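Local structure of sweet protein mabinlin-2 chain B (Capparis masaikai, 2DS2) at residues Gln44-Arg47 with Leu48-Ala52. The protein serves as a heat-stable 2S albumin that stores nutrients in the seed and tastes sweet, its B chain being one mature piece of a longer precursor. Sequence-based numbering, arbitrary orientation.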
# COMPACT_ATOMS: atom_id res chain seq x y z
N GLN B 44 -12.02 8.97 -4.69
CA GLN B 44 -11.64 7.64 -4.21
C GLN B 44 -10.23 7.26 -4.65
O GLN B 44 -9.49 6.64 -3.89
CB GLN B 44 -12.61 6.58 -4.71
CG GLN B 44 -13.86 6.44 -3.87
CD GLN B 44 -14.50 5.08 -4.04
OE1 GLN B 44 -15.46 4.75 -3.34
NE2 GLN B 44 -13.98 4.28 -4.96
N LEU B 45 -9.88 7.61 -5.88
CA LEU B 45 -8.56 7.30 -6.40
C LEU B 45 -7.53 8.01 -5.53
O LEU B 45 -6.50 7.44 -5.18
CB LEU B 45 -8.43 7.78 -7.85
CG LEU B 45 -7.09 7.48 -8.53
CD1 LEU B 45 -6.92 5.98 -8.67
CD2 LEU B 45 -7.04 8.14 -9.90
N ARG B 46 -7.82 9.26 -5.19
CA ARG B 46 -6.92 10.04 -4.36
C ARG B 46 -6.70 9.38 -3.00
O ARG B 46 -5.57 9.23 -2.56
CB ARG B 46 -7.48 11.45 -4.15
CG ARG B 46 -6.70 12.29 -3.15
CD ARG B 46 -7.52 13.48 -2.70
NE ARG B 46 -8.78 13.06 -2.09
CZ ARG B 46 -9.99 13.38 -2.56
NH1 ARG B 46 -10.11 14.15 -3.64
NH2 ARG B 46 -11.07 12.93 -1.94
N ARG B 47 -7.79 9.00 -2.35
CA ARG B 47 -7.71 8.38 -1.03
C ARG B 47 -6.97 7.05 -1.09
O ARG B 47 -6.24 6.70 -0.17
CB ARG B 47 -9.12 8.17 -0.46
CG ARG B 47 -9.63 9.36 0.36
CD ARG B 47 -10.96 9.87 -0.13
NE ARG B 47 -12.03 8.88 -0.03
CZ ARG B 47 -13.26 9.06 -0.51
NH1 ARG B 47 -14.18 8.12 -0.38
NH2 ARG B 47 -13.57 10.20 -1.11
N LEU B 48 -7.17 6.32 -2.18
CA LEU B 48 -6.49 5.04 -2.35
C LEU B 48 -4.98 5.26 -2.27
O LEU B 48 -4.29 4.66 -1.44
CB LEU B 48 -6.86 4.45 -3.72
CG LEU B 48 -6.30 3.09 -4.15
CD1 LEU B 48 -7.04 2.63 -5.39
CD2 LEU B 48 -4.81 3.18 -4.45
N PHE B 49 -4.47 6.15 -3.11
CA PHE B 49 -3.04 6.43 -3.13
C PHE B 49 -2.53 7.11 -1.86
O PHE B 49 -1.38 6.90 -1.46
CB PHE B 49 -2.69 7.23 -4.38
CG PHE B 49 -2.64 6.39 -5.62
CD1 PHE B 49 -1.50 5.67 -5.93
CD2 PHE B 49 -3.76 6.25 -6.43
CE1 PHE B 49 -1.46 4.82 -7.04
CE2 PHE B 49 -3.74 5.41 -7.54
CZ PHE B 49 -2.59 4.69 -7.85
N ASP B 50 -3.36 7.94 -1.23
CA ASP B 50 -2.96 8.59 0.01
C ASP B 50 -2.72 7.50 1.05
O ASP B 50 -1.73 7.54 1.78
CB ASP B 50 -4.04 9.53 0.52
CG ASP B 50 -3.95 10.91 -0.09
OD1 ASP B 50 -4.85 11.73 0.17
OD2 ASP B 50 -2.97 11.16 -0.82
N ALA B 51 -3.63 6.54 1.10
CA ALA B 51 -3.53 5.43 2.05
C ALA B 51 -2.23 4.66 1.84
O ALA B 51 -1.51 4.37 2.79
CB ALA B 51 -4.74 4.50 1.90
N ALA B 52 -1.94 4.32 0.58
CA ALA B 52 -0.73 3.58 0.26
C ALA B 52 0.52 4.37 0.62
O ALA B 52 1.41 3.86 1.28
CB ALA B 52 -0.71 3.22 -1.23
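The ring of Phe-49 meets Leu-45 at its rim: the carbonyl O of Leu-45 lies in the ring plane at the edge, 3.2 Å from CD2, and methyl CD1 of Leu-45 comes to 3.4 Å from CE2 of Phe-49. CD2 of Leu-48 sits 3.8 Å above one face of the ring, offset toward the rim. The guanidinium of Arg-47 has CA of Gln-44 4.3 Å above the centre of one face and NH2 of Arg-46 at its edge, in plane. A chi1 of -77° sets CG of Phe-49 beside the backbone N, swinging the ring outward and to the Leu-45 side. Replacing this ring by an alanine is likely to strip CD1 of Leu-45 and CD2 of Leu-48 of their aromatic partner and open a gap toward Ala-30.

Five i to i+4 backbone bonds identify the stretch as alpha-helix, four of them joining 44-47 to 48-52; Phe-49 N to Leu-45 O is the longest, 3.2 Å, yet nearly straight at 173°. CG of Arg-46 lies 3.8 Å from OD1 of Asp-50, but its NE stays 4.7 Å from that oxygen; Asp-50 pairs instead with Arg-53.

All this belongs to helix 42-58 of the 2S albumin helical bundle, where Leu-45, Leu-48 and Phe-49 pack on helix 22-36, while Leu-48 also meets an apolar side chain of another protein chain.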